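Local coordinates for protein aeromonas extracellular serine protease (Aeromonas sobria, PDB 3WQB) that cleaves peptide bonds after paired basic residues, one of them lysine, as a calcium-binding serine protease of the furin-like subtilases and a probable virulence factor, at residues G27-Q32 with G131-A136; H85-D90 with V294-P299; T113-S118 with M303-T308. The protein carries 1 engineered substitution. One frame throughout, in Å; residues are numbered along the deposited sequence.

Contact 1: G27-Q32 with G131-A136; sequences GANPLQ and GTKGIA. With CA (calcium ion), chain C.
L31 and T132 bring the backbones closest, with their CA atoms 5.0 Å apart, where a type I beta turn from N29 to Q32 meets the loop 131-136. One backbone hydrogen bond joins the segments. L31 N donates to G131 O over 2.9 Å, with an N-H...O angle of 158°. G131 has a positive phi, a backbone shape that suits glycine. Beside this bond L31 packs on T132, with L31 CB 3.9 Å from T132 CG2.

N29 is the side chain that binds the metal. Its CG lies beside the backbone N, anti to the carbonyl carbon (chi1 -54°). Beyond CG the two ends of the amide have different tasks. N29 OD1 binds the calcium ion at 2.4 Å. T132 O binds the same calcium ion, also at 2.4 Å. The two oxygens are close because they share the metal, not a hydrogen bond. N29 ND2 donates to Q32 OE1 over 2.9 Å. This bond is nearly straight (168°) and lies in the amide plane of N29. ND2 also donates to D127 OD1. Metal and acceptors together fix the rotation of the amide.

K133 crosses N29 at about a right angle. Its aliphatic chain runs extended past the amide, with K133 CB 3.5 Å from N29 ND2. K133 CD passes 4.0 Å from Q32 OE1, where the two side chains cross at a slant, while the ammonium end goes on to P26.

Five more ligand atoms complete the calcium sphere: both carboxylate oxygens of D87, N128 OD1, V126 O and I130 O. The site thus ties the N-terminal turn to the loop after helix 115-124. This is the arrangement of the calcium site that joins N-terminal segment and calcium loop in subtilisin-like proteases.

Contact 2: H85-D90 with V294-P299; sequences HPDLAD and VTTDLP. With CA (calcium ion), chain E; CA (calcium ion), chain C.
H85 turns one face of its imidazole to T296. T296 CB sits 3.8 Å above the ring plane, offset toward the rim. T296 CB lies 4.1 Å from the H85 ring centroid, 20° off the normal, which makes a CH-pi contact. T296 CG2 lies over the same face and meets H85 CE1 at 3.8 Å. With H85 CG anti to the backbone N (chi1 -164°), the ring is carried out toward the strand end.

The ring is also held at its edge. D87 N donates to H85 ND1 over 2.9 Å, and the donor lies in the ring plane. The other nitrogen, NE2, has its strongest polar partner in D327. P299 CD approaches H85 CD2 obliquely at 4.0 Å. Next to the ring, T296 CG2 also touches CB of D87.

This packing joins the end of strand 293-296 to the loop after strand 73-77 in the subtilisin domain, between two calcium sites. D87 grips one ion with both carboxylate oxygens. On the other segment D297 OD2 and L298 O bind the second ion. D297 OD1 has another partner, Y305, so the two carboxylate oxygens differ in what they hold.

L88 and T296 reach toward each other tip to tip. L88 CD1 comes within 3.8 Å of T296 OG1, an apolar methyl against a hydroxyl. The hydroxyl finds its polar partner in T117 of helix 115-124. Within the turn, H85 O accepts from both L88 N and A89 N, at 3.0 Å for L88 N.

Contact 3: T113-S118 with M303-T308; sequences TAHGTS and MGYNRT. With CA (calcium ion), chain E.
Y305 lays its ring against A114, the residue just before helix 115-124. This is the helix of the subtilisin fold that carries H115, the predicted histidine of the charge relay system. The two backbones are close, with the CA atoms of A114 and G304 5.0 Å apart.

Y305 can be followed outward from its CB. There CG lies beside the backbone N, anti to the carbonyl carbon (chi1 -61°). The ring that follows takes A114 CB over its centre, 3.6 Å above the plane. The methyl lies only 4° off the ring normal, a clear CH-pi contact. CG and every other ring carbon are nearly equally far from it. CD2 and CE2 also meet a hydroxyl, and S118 OG stands 3.7 Å from Y305 CE2, at an oblique approach to the ring. At the tip, Y305 OH rests 3.4 Å from H115 CB. It lies at the edge of the imidazole, near its plane. The H115 and Y305 side chains run side by side and point the same way. H115 N is close to the phenol oxygen, but the angle is too poor for a hydrogen bond.

The H115 ring has its polar partners outside this contact. D78 is the strongest, and NE2 bonds to the backbone of another protein chain. A336, an engineered residue, stands at the predicted serine position of the charge relay.

On either side of Y305 in sequence, M303 O and N306 O bind a calcium ion, M303 O at 2.3 Å. R307 NH1 donates to G304 O over 2.8 Å within the same loop. On the helix side A114 O accepts twice: S118 N and S118 OG reach it from opposite faces of its carbonyl plane, with S118 OG 2.9 Å away.

From the N terminus the chain meets 27-32, 85-90, 113-118, 131-136, 294-299 and 303-308 in turn. Contact 1 closes the first loop when the chain reaches 131-136, after helix 115-124. Contacts 2 and 3 open within that loop and close beyond it, so each crosses contact 1. They also cross each other, since 294-299 comes before 303-308. Contacts 1 and 2 share one calcium ion and touch where T132 N probably bonds to D87 OD2. Contacts 2 and 3 share a second ion, and T295 OG1 probably bonds to S118 O. Together they tie the N-terminal segment, helix 115-124 and strand 293-296 with its following loop.

Contact 1: G27-Q32 with G131-A136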
ATOM      1  N   GLY A  27      -7.359  18.482  25.299  1.00 15.06           N
ATOM      2  CA  GLY A  27      -8.601  17.812  24.946  1.00 15.45           C
ATOM      3  C   GLY A  27      -9.260  17.085  26.093  1.00 15.59           C
ATOM      4  O   GLY A  27      -8.612  16.698  27.071  1.00 16.08           O
ATOM      5  N   ALA A  28     -10.561  16.867  25.929  1.00 15.65           N
ATOM      6  CA  ALA A  28     -11.407  16.261  26.945  1.00 15.77           C
ATOM      7  C   ALA A  28     -12.047  14.977  26.439  1.00 15.61           C
ATOM      8  O   ALA A  28     -13.076  14.550  26.945  1.00 15.95           O
ATOM      9  CB  ALA A  28     -12.480  17.253  27.402  1.00 16.46           C
ATOM     10  N   ASN A  29     -11.436  14.360  25.430  1.00 14.94           N
ATOM     11  CA  ASN A  29     -11.910  13.071  24.937  1.00 13.91           C
ATOM     12  C   ASN A  29     -11.488  11.992  25.922  1.00 14.20           C
ATOM     13  O   ASN A  29     -10.298  11.816  26.166  1.00 14.42           O
ATOM     14  CB  ASN A  29     -11.333  12.795  23.549  1.00 13.30           C
ATOM     15  CG  ASN A  29     -11.602  13.926  22.582  1.00 12.92           C
ATOM     16  OD1 ASN A  29     -12.652  13.965  21.943  1.00 13.71           O
ATOM     17  ND2 ASN A  29     -10.654  14.860  22.469  1.00 12.63           N
ATOM     18  N   PRO A  30     -12.458  11.278  26.520  1.00 14.55           N
ATOM     19  CA  PRO A  30     -12.105  10.377  27.619  1.00 14.60           C
ATOM     20  C   PRO A  30     -11.115   9.261  27.283  1.00 14.06           C
ATOM     21  O   PRO A  30     -10.426   8.776  28.173  1.00 15.19           O
ATOM     22  CB  PRO A  30     -13.462   9.811  28.066  1.00 14.95           C
ATOM     23  CG  PRO A  30     -14.438  10.884  27.684  1.00 16.24           C
ATOM     24  CD  PRO A  30     -13.916  11.390  26.357  1.00 14.82           C
ATOM     25  N   LEU A  31     -11.018   8.875  26.012  1.00 13.51           N
ATOM     26  CA  LEU A  31     -10.124   7.779  25.639  1.00 13.34           C
ATOM     27  C   LEU A  31      -8.781   8.231  25.072  1.00 12.89           C
ATOM     28  O   LEU A  31      -7.937   7.389  24.726  1.00 13.93           O
ATOM     29  CB  LEU A  31     -10.807   6.827  24.647  1.00 13.21           C
ATOM     30  CG  LEU A  31     -12.159   6.246  25.059  1.00 13.22           C
ATOM     31  CD1 LEU A  31     -12.706   5.430  23.900  1.00 14.71           C
ATOM     32  CD2 LEU A  31     -12.042   5.388  26.310  1.00 14.09           C
ATOM     33  N   GLN A  32      -8.556   9.540  24.973  1.00 12.56           N
ATOM     34  CA  GLN A  32      -7.352  10.009  24.272  1.00 12.72           C
ATOM     35  C   GLN A  32      -6.045   9.620  24.948  1.00 12.74           C
ATOM     36  O   GLN A  32      -5.026   9.456  24.279  1.00 12.84           O
ATOM     37  CB  GLN A  32      -7.409  11.508  23.969  1.00 12.56           C
ATOM     38  CG  GLN A  32      -7.241  12.445  25.158  1.00 12.57           C
ATOM     39  CD  GLN A  32      -7.333  13.887  24.723  1.00 12.99           C
ATOM     40  OE1 GLN A  32      -8.366  14.324  24.219  1.00 13.09           O
ATOM     41  NE2 GLN A  32      -6.246  14.631  24.891  1.00 13.32           N
ATOM     42  N   GLY A 131     -15.412   9.727  23.495  1.00 12.71           N
ATOM     43  CA  GLY A 131     -14.565   8.894  22.654  1.00 12.42           C
ATOM     44  C   GLY A 131     -13.117   9.309  22.570  1.00 12.34           C
ATOM     45  O   GLY A 131     -12.480   9.611  23.583  1.00 12.68           O
ATOM     46  N   THR A 132     -12.621   9.327  21.338  1.00 11.99           N
ATOM     47  CA  THR A 132     -11.208   9.543  21.046  1.00 11.38           C
ATOM     48  C   THR A 132     -10.986  10.918  20.420  1.00 11.31           C
ATOM     49  O   THR A 132     -11.936  11.673  20.161  1.00 11.73           O
ATOM     50  CB  THR A 132     -10.704   8.477  20.059  1.00 11.28           C
ATOM     51  OG1 THR A 132     -11.563   8.460  18.913  1.00 12.61           O
ATOM     52  CG2 THR A 132     -10.662   7.082  20.712  1.00 11.74           C
ATOM     53  N   LYS A 133      -9.716  11.234  20.177  1.00 11.29           N
ATOM     54  CA  LYS A 133      -9.336  12.448  19.467  1.00 11.26           C
ATOM     55  C   LYS A 133      -8.622  12.040  18.187  1.00 11.12           C
ATOM     56  O   LYS A 133      -7.649  11.295  18.229  1.00 11.67           O
ATOM     57  CB  LYS A 133      -8.412  13.309  20.335  1.00 11.55           C
ATOM     58  CG  LYS A 133      -8.169  14.721  19.791  1.00 11.58           C
ATOM     59  CD  LYS A 133      -7.111  15.457  20.617  1.00 12.98           C
ATOM     60  CE  LYS A 133      -7.022  16.924  20.228  1.00 12.38           C
ATOM     61  NZ  LYS A 133      -5.869  17.625  20.892  1.00 12.39           N
ATOM     62  N   GLY A 134      -9.095  12.528  17.047  1.00 10.53           N
ATOM     63  CA  GLY A 134      -8.395  12.258  15.795  1.00 10.70           C
ATOM     64  C   GLY A 134      -7.000  12.862  15.765  1.00 10.57           C
ATOM     65  O   GLY A 134      -6.695  13.816  16.497  1.00 11.46           O
ATOM     66  N   ILE A 135      -6.142  12.304  14.915  1.00 10.31           N
ATOM     67  CA  ILE A 135      -4.851  12.920  14.638  1.00 10.23           C
ATOM     68  C   ILE A 135      -5.059  14.335  14.085  1.00 10.33           C
ATOM     69  O   ILE A 135      -4.351  15.273  14.466  1.00 10.58           O
ATOM     70  CB  ILE A 135      -4.089  12.071  13.622  1.00  9.40           C
ATOM     71  CG1 ILE A 135      -3.625  10.773  14.264  1.00  9.04           C
ATOM     72  CG2 ILE A 135      -2.888  12.813  13.036  1.00 10.54           C
ATOM     73  CD1 ILE A 135      -3.233   9.721  13.233  1.00 10.49           C
ATOM     74  N   ALA A 136      -6.044  14.464  13.193  1.00 10.45           N
ATOM     75  CA  ALA A 136      -6.380  15.708  12.514  1.00 10.81           C
ATOM     76  C   ALA A 136      -7.885  15.918  12.726  1.00 10.90           C
ATOM     77  O   ALA A 136      -8.692  15.744  11.799  1.00 10.99           O
ATOM     78  CB  ALA A 136      -6.034  15.608  11.034  1.00 11.30           C
TER
HETATM   79 CA    CA C 901     -14.047  12.646  20.513  1.00 12.10          CA

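Contact 2: H85-D90 with V294-P299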
ATOM      1  N   HIS A  85     -21.956   8.133  13.284  1.00 12.55           N
ATOM      2  CA  HIS A  85     -21.225   7.931  14.533  1.00 12.45           C
ATOM      3  C   HIS A  85     -21.097   9.250  15.282  1.00 12.46           C
ATOM      4  O   HIS A  85     -20.736  10.265  14.678  1.00 11.88           O
ATOM      5  CB  HIS A  85     -19.820   7.403  14.250  1.00 12.31           C
ATOM      6  CG  HIS A  85     -19.143   6.824  15.454  1.00 11.59           C
ATOM      7  ND1 HIS A  85     -18.693   7.593  16.506  1.00 11.10           N
ATOM      8  CD2 HIS A  85     -18.882   5.540  15.789  1.00 11.83           C
ATOM      9  CE1 HIS A  85     -18.160   6.808  17.425  1.00 11.83           C
ATOM     10  NE2 HIS A  85     -18.253   5.558  17.009  1.00 12.07           N
ATOM     11  N   PRO A  86     -21.386   9.250  16.595  1.00 12.92           N
ATOM     12  CA  PRO A  86     -21.372  10.517  17.333  1.00 13.12           C
ATOM     13  C   PRO A  86     -20.001  11.194  17.383  1.00 12.92           C
ATOM     14  O   PRO A  86     -19.920  12.423  17.550  1.00 13.60           O
ATOM     15  CB  PRO A  86     -21.831  10.122  18.748  1.00 13.65           C
ATOM     16  CG  PRO A  86     -21.670   8.649  18.829  1.00 14.63           C
ATOM     17  CD  PRO A  86     -21.843   8.125  17.431  1.00 12.79           C
ATOM     18  N   ASP A  87     -18.936  10.414  17.195  1.00 12.50           N
ATOM     19  CA  ASP A  87     -17.586  10.968  17.222  1.00 12.32           C
ATOM     20  C   ASP A  87     -16.993  11.146  15.828  1.00 12.30           C
ATOM     21  O   ASP A  87     -15.803  11.419  15.703  1.00 12.58           O
ATOM     22  CB  ASP A  87     -16.663  10.131  18.127  1.00 12.34           C
ATOM     23  CG  ASP A  87     -15.706  10.995  18.945  1.00 12.31           C
ATOM     24  OD1 ASP A  87     -15.961  12.218  19.097  1.00 12.77           O
ATOM     25  OD2 ASP A  87     -14.702  10.453  19.464  1.00 12.42           O
ATOM     26  N   LEU A  88     -17.831  11.012  14.795  1.00 12.35           N
ATOM     27  CA  LEU A  88     -17.417  11.261  13.403  1.00 12.01           C
ATOM     28  C   LEU A  88     -18.300  12.246  12.644  1.00 12.02           C
ATOM     29  O   LEU A  88     -17.817  12.967  11.770  1.00 12.13           O
ATOM     30  CB  LEU A  88     -17.341   9.958  12.595  1.00 12.11           C
ATOM     31  CG  LEU A  88     -16.324   8.920  13.075  1.00 11.50           C
ATOM     32  CD1 LEU A  88     -16.527   7.601  12.347  1.00 13.27           C
ATOM     33  CD2 LEU A  88     -14.888   9.419  12.890  1.00 13.15           C
ATOM     34  N   ALA A  89     -19.590  12.269  12.977  1.00 12.13           N
ATOM     35  CA  ALA A  89     -20.597  12.966  12.177  1.00 12.54           C
ATOM     36  C   ALA A  89     -20.259  14.420  11.889  1.00 12.90           C
ATOM     37  O   ALA A  89     -20.423  14.879  10.759  1.00 13.90           O
ATOM     38  CB  ALA A  89     -21.970  12.859  12.843  1.00 12.59           C
ATOM     39  N   ASP A  90     -19.775  15.137  12.905  1.00 13.30           N
ATOM     40  CA  ASP A  90     -19.452  16.560  12.727  1.00 14.10           C
ATOM     41  C   ASP A  90     -18.378  16.797  11.669  1.00 13.72           C
ATOM     42  O   ASP A  90     -18.281  17.899  11.117  1.00 14.21           O
ATOM     43  CB  ASP A  90     -18.996  17.202  14.041  1.00 14.71           C
ATOM     44  CG  ASP A  90     -20.118  17.384  15.043  1.00 17.34           C
ATOM     45  OD1 ASP A  90     -21.303  17.230  14.675  1.00 20.28           O
ATOM     46  OD2 ASP A  90     -19.798  17.695  16.215  1.00 20.97           O
ATOM     47  N   VAL A 294      -6.753   2.461  19.511  1.00 10.68           N
ATOM     48  CA  VAL A 294      -8.050   2.836  20.068  1.00 10.34           C
ATOM     49  C   VAL A 294      -8.697   3.873  19.155  1.00 10.23           C
ATOM     50  O   VAL A 294      -8.110   4.917  18.857  1.00 10.67           O
ATOM     51  CB  VAL A 294      -7.919   3.362  21.512  1.00 10.17           C
ATOM     52  CG1 VAL A 294      -9.254   3.929  22.005  1.00 11.51           C
ATOM     53  CG2 VAL A 294      -7.419   2.235  22.420  1.00 11.37           C
ATOM     54  N   THR A 295      -9.907   3.569  18.698  1.00  9.85           N
ATOM     55  CA  THR A 295     -10.541   4.367  17.659  1.00 10.35           C
ATOM     56  C   THR A 295     -12.063   4.193  17.665  1.00 10.43           C
ATOM     57  O   THR A 295     -12.615   3.492  18.518  1.00 11.27           O
ATOM     58  CB  THR A 295      -9.956   3.993  16.268  1.00 10.23           C
ATOM     59  OG1 THR A 295     -10.429   4.911  15.276  1.00 10.45           O
ATOM     60  CG2 THR A 295     -10.310   2.562  15.874  1.00 11.69           C
ATOM     61  N   THR A 296     -12.725   4.831  16.712  1.00  9.97           N
ATOM     62  CA  THR A 296     -14.157   4.720  16.541  1.00 10.61           C
ATOM     63  C   THR A 296     -14.548   3.380  15.920  1.00 11.01           C
ATOM     64  O   THR A 296     -14.004   2.966  14.893  1.00 12.32           O
ATOM     65  CB  THR A 296     -14.676   5.859  15.653  1.00  9.90           C
ATOM     66  OG1 THR A 296     -13.879   5.933  14.463  1.00 11.08           O
ATOM     67  CG2 THR A 296     -14.576   7.198  16.372  1.00 11.58           C
ATOM     68  N   ASP A 297     -15.518   2.722  16.545  1.00 11.21           N
ATOM     69  CA  ASP A 297     -16.075   1.467  16.068  1.00 11.32           C
ATOM     70  C   ASP A 297     -17.411   1.727  15.391  1.00 11.57           C
ATOM     71  O   ASP A 297     -17.950   2.830  15.487  1.00 12.45           O
ATOM     72  CB  ASP A 297     -16.295   0.547  17.271  1.00 11.31           C
ATOM     73  CG  ASP A 297     -16.503  -0.896  16.873  1.00 11.06           C
ATOM     74  OD1 ASP A 297     -15.800  -1.358  15.947  1.00 12.05           O
ATOM     75  OD2 ASP A 297     -17.372  -1.562  17.480  1.00 10.71           O
ATOM     76  N   LEU A 298     -17.953   0.722  14.704  1.00 11.41           N
ATOM     77  CA  LEU A 298     -19.362   0.800  14.333  1.00 11.70           C
ATOM     78  C   LEU A 298     -20.191   1.003  15.605  1.00 12.32           C
ATOM     79  O   LEU A 298     -19.939   0.341  16.614  1.00 12.83           O
ATOM     80  CB  LEU A 298     -19.825  -0.454  13.603  1.00 12.13           C
ATOM     81  CG  LEU A 298     -19.119  -0.794  12.292  1.00 11.13           C
ATOM     82  CD1 LEU A 298     -19.755  -2.014  11.645  1.00 12.32           C
ATOM     83  CD2 LEU A 298     -19.149   0.383  11.341  1.00 12.09           C
ATOM     84  N   PRO A 299     -21.157   1.941  15.576  1.00 13.38           N
ATOM     85  CA  PRO A 299     -21.870   2.247  16.824  1.00 13.85           C
ATOM     86  C   PRO A 299     -22.739   1.095  17.336  1.00 14.24           C
ATOM     87  O   PRO A 299     -23.287   0.325  16.544  1.00 14.81           O
ATOM     88  CB  PRO A 299     -22.735   3.458  16.458  1.00 14.61           C
ATOM     89  CG  PRO A 299     -22.785   3.498  14.967  1.00 15.46           C
ATOM     90  CD  PRO A 299     -21.564   2.817  14.461  1.00 13.47           C
TER
HETATM   91 CA    CA E 903     -19.657  -1.391  18.274  1.00 15.66          CA
HETATM   92 CA    CA C 901     -14.047  12.646  20.513  1.00 12.10          CA

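Contact 3: T113-S118 with M303-T308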
ATOM      1  N   THR A 113     -17.849  -5.347   9.436  1.00 13.07           N
ATOM      2  CA  THR A 113     -17.355  -4.412   8.421  1.00 12.85           C
ATOM      3  C   THR A 113     -17.069  -3.052   9.092  1.00 12.18           C
ATOM      4  O   THR A 113     -17.666  -2.022   8.764  1.00 12.02           O
ATOM      5  CB  THR A 113     -18.354  -4.385   7.221  1.00 13.04           C
ATOM      6  OG1 THR A 113     -18.443  -5.707   6.681  1.00 13.93           O
ATOM      7  CG2 THR A 113     -17.901  -3.495   6.107  1.00 13.60           C
ATOM      8  N   ALA A 114     -16.132  -3.083  10.040  1.00 12.22           N
ATOM      9  CA  ALA A 114     -15.805  -1.953  10.924  1.00 11.92           C
ATOM     10  C   ALA A 114     -14.511  -1.257  10.528  1.00 11.66           C
ATOM     11  O   ALA A 114     -14.068  -0.319  11.187  1.00 12.09           O
ATOM     12  CB  ALA A 114     -15.695  -2.441  12.376  1.00 13.16           C
ATOM     13  N   HIS A 115     -13.900  -1.733   9.456  1.00 10.97           N
ATOM     14  CA  HIS A 115     -12.550  -1.352   9.105  1.00 10.26           C
ATOM     15  C   HIS A 115     -12.467   0.133   8.720  1.00  9.85           C
ATOM     16  O   HIS A 115     -11.622   0.879   9.240  1.00  9.96           O
ATOM     17  CB  HIS A 115     -12.113  -2.285   7.974  1.00 10.01           C
ATOM     18  CG  HIS A 115     -10.667  -2.219   7.624  1.00  9.87           C
ATOM     19  ND1 HIS A 115     -10.183  -1.434   6.600  1.00 10.86           N
ATOM     20  CD2 HIS A 115      -9.607  -2.908   8.107  1.00 11.05           C
ATOM     21  CE1 HIS A 115      -8.880  -1.617   6.486  1.00 10.94           C
ATOM     22  NE2 HIS A 115      -8.509  -2.523   7.376  1.00 11.48           N
ATOM     23  N   GLY A 116     -13.353   0.566   7.835  1.00 10.11           N
ATOM     24  CA  GLY A 116     -13.345   1.939   7.333  1.00 10.07           C
ATOM     25  C   GLY A 116     -13.682   2.953   8.415  1.00  9.99           C
ATOM     26  O   GLY A 116     -13.148   4.064   8.429  1.00 10.08           O
ATOM     27  N   THR A 117     -14.598   2.582   9.306  1.00 10.25           N
ATOM     28  CA  THR A 117     -14.989   3.435  10.416  1.00 10.46           C
ATOM     29  C   THR A 117     -13.836   3.574  11.410  1.00 10.19           C
ATOM     30  O   THR A 117     -13.562   4.666  11.918  1.00 10.90           O
ATOM     31  CB  THR A 117     -16.277   2.896  11.059  1.00 10.18           C
ATOM     32  OG1 THR A 117     -17.312   2.902  10.068  1.00 10.82           O
ATOM     33  CG2 THR A 117     -16.715   3.733  12.256  1.00 11.04           C
ATOM     34  N   SER A 118     -13.136   2.470  11.654  1.00  9.81           N
ATOM     35  CA  SER A 118     -11.949   2.498  12.513  1.00 10.08           C
ATOM     36  C   SER A 118     -10.830   3.363  11.917  1.00  9.87           C
ATOM     37  O   SER A 118     -10.215   4.165  12.614  1.00 10.22           O
ATOM     38  CB  SER A 118     -11.458   1.075  12.788  1.00 10.38           C
ATOM     39  OG  SER A 118     -12.421   0.315  13.506  1.00 11.09           O
ATOM     40  N   MET A 303     -22.857  -4.050  16.560  1.00 13.10           N
ATOM     41  CA  MET A 303     -22.083  -3.822  15.338  1.00 12.43           C
ATOM     42  C   MET A 303     -20.642  -3.500  15.695  1.00 12.56           C
ATOM     43  O   MET A 303     -20.371  -2.865  16.713  1.00 13.09           O
ATOM     44  CB  MET A 303     -22.660  -2.639  14.552  1.00 12.46           C
ATOM     45  CG  MET A 303     -24.097  -2.839  14.059  1.00 12.88           C
ATOM     46  SD  MET A 303     -24.252  -4.058  12.736  1.00 13.20           S
ATOM     47  CE  MET A 303     -23.650  -3.111  11.346  1.00 13.05           C
ATOM     48  N   GLY A 304     -19.728  -3.910  14.824  1.00 12.09           N
ATOM     49  CA  GLY A 304     -18.343  -3.466  14.912  1.00 11.77           C
ATOM     50  C   GLY A 304     -17.411  -4.460  15.563  1.00 11.34           C
ATOM     51  O   GLY A 304     -17.805  -5.581  15.926  1.00 11.89           O
ATOM     52  N   TYR A 305     -16.154  -4.046  15.722  1.00 11.12           N
ATOM     53  CA  TYR A 305     -15.164  -4.876  16.416  1.00 11.71           C
ATOM     54  C   TYR A 305     -15.427  -4.951  17.926  1.00 12.01           C
ATOM     55  O   TYR A 305     -14.966  -5.884  18.589  1.00 12.48           O
ATOM     56  CB  TYR A 305     -13.747  -4.358  16.175  1.00 12.13           C
ATOM     57  CG  TYR A 305     -13.278  -4.339  14.740  1.00 12.82           C
ATOM     58  CD1 TYR A 305     -13.692  -5.307  13.824  1.00 13.83           C
ATOM     59  CD2 TYR A 305     -12.403  -3.342  14.297  1.00 12.90           C
ATOM     60  CE1 TYR A 305     -13.243  -5.291  12.509  1.00 14.20           C
ATOM     61  CE2 TYR A 305     -11.947  -3.318  12.983  1.00 13.22           C
ATOM     62  CZ  TYR A 305     -12.374  -4.286  12.091  1.00 14.29           C
ATOM     63  OH  TYR A 305     -11.913  -4.258  10.786  1.00 15.86           O
ATOM     64  N   ASN A 306     -16.159  -3.972  18.452  1.00 11.93           N
ATOM     65  CA  ASN A 306     -16.625  -3.986  19.828  1.00 11.99           C
ATOM     66  C   ASN A 306     -18.123  -4.286  19.787  1.00 12.12           C
ATOM     67  O   ASN A 306     -18.955  -3.397  19.566  1.00 12.46           O
ATOM     68  CB  ASN A 306     -16.317  -2.657  20.527  1.00 11.75           C
ATOM     69  CG  ASN A 306     -16.771  -2.626  21.976  1.00 11.51           C
ATOM     70  OD1 ASN A 306     -17.251  -3.623  22.518  1.00 13.26           O
ATOM     71  ND2 ASN A 306     -16.597  -1.477  22.620  1.00 12.90           N
ATOM     72  N   ARG A 307     -18.442  -5.569  19.937  1.00 13.14           N
ATOM     73  CA  ARG A 307     -19.824  -6.026  19.926  1.00 13.60           C
ATOM     74  C   ARG A 307     -19.951  -7.280  20.770  1.00 14.50           C
ATOM     75  O   ARG A 307     -18.995  -8.040  20.916  1.00 14.67           O
ATOM     76  CB  ARG A 307     -20.337  -6.248  18.492  1.00 13.74           C
ATOM     77  CG  ARG A 307     -19.755  -7.447  17.764  1.00 14.13           C
ATOM     78  CD  ARG A 307     -20.353  -7.598  16.377  1.00 14.75           C
ATOM     79  NE  ARG A 307     -20.000  -8.877  15.759  1.00 15.69           N
ATOM     80  CZ  ARG A 307     -18.951  -9.073  14.964  1.00 16.77           C
ATOM     81  NH1 ARG A 307     -18.134  -8.073  14.671  1.00 17.00           N
ATOM     82  NH2 ARG A 307     -18.716 -10.273  14.449  1.00 18.16           N
ATOM     83  N   THR A 308     -21.155  -7.490  21.298  1.00 15.16           N
ATOM     84  CA  THR A 308     -21.380  -8.515  22.306  1.00 16.42           C
ATOM     85  C   THR A 308     -20.980  -9.920  21.858  1.00 16.71           C
ATOM     86  O   THR A 308     -20.389 -10.671  22.633  1.00 16.88           O
ATOM     87  CB  THR A 308     -22.839  -8.460  22.815  1.00 16.28           C
ATOM     88  OG1 THR A 308     -23.164  -7.108  23.171  1.00 17.60           O
ATOM     89  CG2 THR A 308     -23.037  -9.367  24.040  1.00 17.80           C
TER
HETATM   90 CA    CA E 903     -19.657  -1.391  18.274  1.00 15.66          CA